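Local coordinates for DNA-entry nuclease inhibitor (Bacillus subtilis subsp. subtilis, PDB 4MQD), which inhibits the DNA-entry nuclease NucA and plays a role in making Bacillus subtilis cells competent for transformation by donor DNA, at residues 20-24 with 47-51; 6-11 with 101-105. One frame throughout, in Å; residues are numbered along the deposited sequence. Where two conformers were deposited one is given.

Contact 1: residues 20-24 with 47-51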
loop_
_atom_site.group_PDB
_atom_site.type_symbol
_atom_site.label_atom_id
_atom_site.label_comp_id
_atom_site.label_asym_id
_atom_site.label_seq_id
_atom_site.Cartn_x
_atom_site.Cartn_y
_atom_site.Cartn_z
ATOM N N PHE A 20 19.470 3.198 8.965
ATOM C CA PHE A 20 19.799 4.413 8.229
ATOM C C PHE A 20 19.177 5.581 8.988
ATOM O O PHE A 20 18.220 5.393 9.744
ATOM C CB PHE A 20 19.298 4.355 6.781
ATOM C CG PHE A 20 17.812 4.183 6.653
ATOM C CD1 PHE A 20 16.973 5.289 6.613
ATOM C CD2 PHE A 20 17.253 2.918 6.559
ATOM C CE1 PHE A 20 15.602 5.134 6.489
ATOM C CE2 PHE A 20 15.882 2.756 6.436
ATOM C CZ PHE A 20 15.057 3.866 6.400
ATOM N N THR A 21 19.718 6.776 8.786
ATOM C CA THR A 21 19.374 7.915 9.627
ATOM C C THR A 21 18.993 9.143 8.818
ATOM O O THR A 21 19.692 9.520 7.878
ATOM C CB THR A 21 20.546 8.259 10.567
ATOM O OG1 THR A 21 20.865 7.110 11.361
ATOM C CG2 THR A 21 20.196 9.429 11.486
ATOM N N VAL A 22 17.873 9.752 9.201
ATOM C CA VAL A 22 17.413 11.009 8.625
ATOM C C VAL A 22 17.831 12.125 9.573
ATOM O O VAL A 22 17.497 12.081 10.759
ATOM C CB VAL A 22 15.879 11.024 8.466
ATOM C CG1 VAL A 22 15.414 12.321 7.812
ATOM C CG2 VAL A 22 15.414 9.806 7.672
ATOM N N PHE A 23 18.558 13.117 9.063
ATOM C CA PHE A 23 19.088 14.187 9.913
ATOM C C PHE A 23 19.176 15.543 9.216
ATOM O O PHE A 23 19.001 15.651 8.000
ATOM C CB PHE A 23 20.452 13.784 10.492
ATOM C CG PHE A 23 21.483 13.428 9.456
ATOM C CD1 PHE A 23 21.467 12.183 8.838
ATOM C CD2 PHE A 23 22.493 14.321 9.124
ATOM C CE1 PHE A 23 22.424 11.845 7.896
ATOM C CE2 PHE A 23 23.453 13.988 8.184
ATOM C CZ PHE A 23 23.420 12.748 7.569
ATOM N N GLN A 24 19.446 16.575 10.012
ATOM C CA GLN A 24 19.458 17.955 9.532
ATOM C C GLN A 24 20.627 18.200 8.582
ATOM O O GLN A 24 21.649 17.518 8.658
ATOM C CB GLN A 24 19.532 18.939 10.707
ATOM C CG GLN A 24 18.460 18.757 11.779
ATOM C CD GLN A 24 17.043 18.779 11.227
ATOM O OE1 GLN A 24 16.704 19.610 10.385
ATOM N NE2 GLN A 24 16.205 17.868 11.713
ATOM N N ASP A 47 18.027 14.566 19.271
ATOM C CA ASP A 47 18.223 15.934 18.780
ATOM C C ASP A 47 17.279 16.235 17.624
ATOM O O ASP A 47 16.063 16.297 17.800
ATOM C CB ASP A 47 19.678 16.163 18.348
ATOM C CG ASP A 47 19.947 17.600 17.937
ATOM O OD1 ASP A 47 19.018 18.431 18.021
ATOM O OD2 ASP A 47 21.089 17.900 17.529
ATOM N N GLY A 48 17.851 16.421 16.441
ATOM C CA GLY A 48 17.060 16.614 15.237
ATOM C C GLY A 48 17.309 15.508 14.231
ATOM O O GLY A 48 17.399 15.766 13.030
ATOM N N ALA A 49 17.414 14.273 14.719
ATOM C CA ALA A 49 17.706 13.125 13.859
ATOM C C ALA A 49 16.879 11.909 14.258
ATOM O O ALA A 49 16.620 11.687 15.441
ATOM C CB ALA A 49 19.188 12.793 13.911
ATOM N N ILE A 50 16.464 11.136 13.256
ATOM C CA ILE A 50 15.744 9.885 13.471
ATOM C C ILE A 50 16.448 8.775 12.703
ATOM O O ILE A 50 16.651 8.889 11.494
ATOM C CB ILE A 50 14.283 9.963 12.976
ATOM C CG1 ILE A 50 13.535 11.117 13.653
ATOM C CG2 ILE A 50 13.564 8.640 13.230
ATOM C CD1 ILE A 50 12.251 11.507 12.950
ATOM N N SER A 51 16.827 7.710 13.406
ATOM C CA SER A 51 17.355 6.516 12.758
ATOM C C SER A 51 16.250 5.483 12.668
ATOM O O SER A 51 15.547 5.234 13.648
ATOM C CB SER A 51 18.539 5.940 13.530
ATOM O OG SER A 51 19.568 6.903 13.674
#

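Contact 2: residues 6-11 with 101-105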
loop_
_atom_site.group_PDB
_atom_site.type_symbol
_atom_site.label_atom_id
_atom_site.label_comp_id
_atom_site.label_asym_id
_atom_site.label_seq_id
_atom_site.Cartn_x
_atom_site.Cartn_y
_atom_site.Cartn_z
ATOM N N LYS A 6 5.519 16.519 -3.763
ATOM C CA LYS A 6 6.860 16.409 -4.327
ATOM C C LYS A 6 7.370 14.977 -4.170
ATOM O O LYS A 6 7.214 14.372 -3.107
ATOM C CB LYS A 6 7.795 17.394 -3.624
ATOM C CG LYS A 6 9.154 17.584 -4.275
ATOM C CD LYS A 6 9.867 18.790 -3.675
ATOM C CE LYS A 6 11.225 19.029 -4.316
ATOM N NZ LYS A 6 11.901 20.238 -3.769
ATOM N N SER A 7 7.957 14.438 -5.238
ATOM C CA SER A 7 8.497 13.076 -5.232
ATOM C C SER A 7 9.940 13.063 -5.716
ATOM O O SER A 7 10.339 13.893 -6.537
ATOM C CB SER A 7 7.651 12.157 -6.115
ATOM O OG SER A 7 6.435 11.806 -5.481
ATOM N N TRP A 8 10.711 12.105 -5.207
ATOM C CA TRP A 8 12.120 11.966 -5.550
ATOM C C TRP A 8 12.392 10.645 -6.252
ATOM O O TRP A 8 11.757 9.631 -5.968
ATOM C CB TRP A 8 12.986 12.047 -4.291
ATOM C CG TRP A 8 13.259 13.437 -3.824
ATOM C CD1 TRP A 8 14.390 14.170 -4.045
ATOM C CD2 TRP A 8 12.390 14.266 -3.043
ATOM N NE1 TRP A 8 14.277 15.404 -3.452
ATOM C CE2 TRP A 8 13.059 15.488 -2.831
ATOM C CE3 TRP A 8 11.110 14.094 -2.507
ATOM C CZ2 TRP A 8 12.492 16.533 -2.101
ATOM C CZ3 TRP A 8 10.546 15.134 -1.783
ATOM C CH2 TRP A 8 11.237 16.337 -1.588
ATOM N N LYS A 9 13.353 10.673 -7.167
ATOM C CA LYS A 9 13.864 9.469 -7.809
ATOM C C LYS A 9 14.371 8.491 -6.742
ATOM O O LYS A 9 14.992 8.914 -5.770
ATOM C CB LYS A 9 15.012 9.859 -8.746
ATOM C CG LYS A 9 15.625 8.723 -9.546
ATOM C CD LYS A 9 16.877 9.204 -10.265
ATOM C CE LYS A 9 17.525 8.091 -11.074
ATOM N NZ LYS A 9 16.656 7.624 -12.189
ATOM N N PRO A 10 14.093 7.184 -6.903
ATOM C CA PRO A 10 14.636 6.213 -5.950
ATOM C C PRO A 10 16.157 6.306 -5.834
ATOM O O PRO A 10 16.843 6.484 -6.843
ATOM C CB PRO A 10 14.227 4.865 -6.547
ATOM C CG PRO A 10 13.011 5.162 -7.354
ATOM C CD PRO A 10 13.200 6.550 -7.892
ATOM N N GLN A 11 16.668 6.194 -4.610
ATOM C CA GLN A 11 18.099 6.317 -4.346
ATOM C C GLN A 11 18.636 5.037 -3.728
ATOM O O GLN A 11 18.195 4.628 -2.652
ATOM C CB GLN A 11 18.366 7.490 -3.401
ATOM C CG GLN A 11 18.132 8.861 -4.021
ATOM C CD GLN A 11 19.123 9.190 -5.122
ATOM O OE1 GLN A 11 20.245 8.684 -5.141
ATOM N NE2 GLN A 11 18.710 10.045 -6.049
ATOM N N SER A 101 20.654 13.532 -0.134
ATOM C CA SER A 101 20.157 14.859 0.219
ATOM C C SER A 101 18.779 15.088 -0.384
ATOM O O SER A 101 18.513 14.679 -1.513
ATOM C CB SER A 101 21.122 15.935 -0.270
ATOM O OG SER A 101 22.386 15.789 0.348
ATOM N N PHE A 102 17.909 15.740 0.384
ATOM C CA PHE A 102 16.545 16.023 -0.050
ATOM C C PHE A 102 16.161 17.439 0.359
ATOM O O PHE A 102 16.270 17.805 1.531
ATOM C CB PHE A 102 15.574 15.011 0.563
ATOM C CG PHE A 102 15.911 13.581 0.242
ATOM C CD1 PHE A 102 16.754 12.847 1.067
ATOM C CD2 PHE A 102 15.395 12.973 -0.893
ATOM C CE1 PHE A 102 17.069 11.531 0.768
ATOM C CE2 PHE A 102 15.705 11.658 -1.196
ATOM C CZ PHE A 102 16.542 10.936 -0.365
ATOM N N ASP A 103 15.726 18.231 -0.619
ATOM C CA ASP A 103 15.341 19.620 -0.390
ATOM C C ASP A 103 13.969 19.691 0.286
ATOM O O ASP A 103 12.942 19.856 -0.373
ATOM C CB ASP A 103 15.336 20.389 -1.719
ATOM C CG ASP A 103 15.103 21.879 -1.537
ATOM O OD1 ASP A 103 15.624 22.454 -0.557
ATOM O OD2 ASP A 103 14.407 22.478 -2.383
ATOM N N LEU A 104 13.971 19.552 1.608
ATOM C CA LEU A 104 12.753 19.624 2.410
ATOM C C LEU A 104 12.724 20.965 3.145
ATOM O O LEU A 104 13.698 21.319 3.811
ATOM C CB LEU A 104 12.724 18.468 3.410
ATOM C CG LEU A 104 11.403 18.180 4.126
ATOM C CD1 LEU A 104 10.321 17.757 3.143
ATOM C CD2 LEU A 104 11.605 17.104 5.184
ATOM N N PRO A 105 11.617 21.724 3.026
ATOM C CA PRO A 105 11.540 23.027 3.700
ATOM C C PRO A 105 11.560 22.947 5.228
ATOM O O PRO A 105 11.353 21.874 5.801
ATOM C CB PRO A 105 10.194 23.599 3.234
ATOM C CG PRO A 105 9.818 22.818 2.026
ATOM C CD PRO A 105 10.432 21.466 2.188
HETATM O O HOH W 1 16.043 17.690 -3.366
#

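Contact 1: residues 20-24 with 47-51
Gly-48 and Gln-24 close one end of this strand pair, and Ser-51 with Thr-21 and Ile-50 with Val-22 hold the rest. Gly-48 is the residue of 47-51 most enclosed by the other segment. In at least one of its two deposited conformers, its carbonyl O takes the amide of Gln-24, NE2 to O 2.8 Å, through a fairly straight N-H. The acceptor lies near the plane of the side-chain amide, while NE2 stands somewhat tilted from the carbonyl plane of Gly-48. A bend about CB-CG (chi2 -54°) turns the glutamine amide toward the neighbouring strand; OE1 is held by the backbone N of Thr-86, which probably fixes the orientation of the amide.

At the far end, Ser-51 and Thr-21 form a non-hydrogen-bonded backbone pair. Their backbone groups turn outward, to Ala-44 and Glu-93, and the hydroxyls join across the pair instead, Ser-51 OG to Thr-21 OG1 2.7 Å. In both residues the hydroxyl stands anti to the carbonyl carbon (chi1 near -57°), which brings the two oxygens together on one face of the sheet. On that same face the methyl of Ala-49 meets CB of Phe-23 at 3.8 Å, whereas the phenylalanine ring leads away toward His-91.

Between these ends, Ile-50 and Val-22 exchange two backbone bonds, Val-22 N to Ile-50 O (2.7 Å) and Ile-50 N to Val-22 O (2.9 Å). Their side chains point to the opposite face, where both rest on Phe-83 of strand 77-85. Segments 20-24 and 49-51 run at 173° to each other, with side chains alternating between faces: an antiparallel beta pair inside a five-stranded sheet that packs against a second sheet in a beta-sandwich-like arrangement.

Contact 2: residues 6-11 with 101-105
The indole of Trp-8 receives the ring edge of Phe-102 on one face, CD2 of the phenylalanine lying 3.5 Å from Trp-8 CD1 and offset toward the rim. The planes stand at 76°, a T-shaped (edge-to-face) pair directed at the five-membered ring. At the indole's own edge, in its plane, are the carbonyl O of Asp-103, 3.8 Å from Trp-8 CZ2, and a water. That water accepts hydrogen bonds from Trp-8 NE1 (2.9 Å) and from the backbone N of Asp-103 (2.8 Å), so it links the indole N-H to the backbone of the other segment. The chain makes an inverse gamma turn about Asp-103, with a weak Leu-104 N to Phe-102 O bond. Lys-6, its chain extended all the way, brings NZ to 3.6 Å from Asp-103 OD2, a long salt bridge.

No direct hydrogen bond joins the segments, whose backbones stay well apart. Phe-64 meets both aromatic rings, Trp-8 also rests on Leu-66 of strand 59-66, and Phe-102 packs on Ile-90 and Ile-92 of strand 90-93. The contact thus bridges strand 6-14, at the border of the mixed sheet, and strand 100-102, at the border of the antiparallel one.

Contact 1 is buried and contact 2 lies at the surface, their centres about 15 Å apart and their nearest atoms about 7 Å apart. Both involve the antiparallel sheet: contact 1 joins two adjacent strands within it, whereas contact 2 links its outermost strand 100-102 to the mixed sheet. The chemistry follows from this. Within the sheet, direct hydrogen bonds from backbone, hydroxyl and amide groups join the segments; between the sheets, aromatic packing does the work, helped by a shared water and a long ion pair. Along the chain, contact 1 is nested inside the loop that contact 2 closes, and strand 19-24 is the next strand after 6-14.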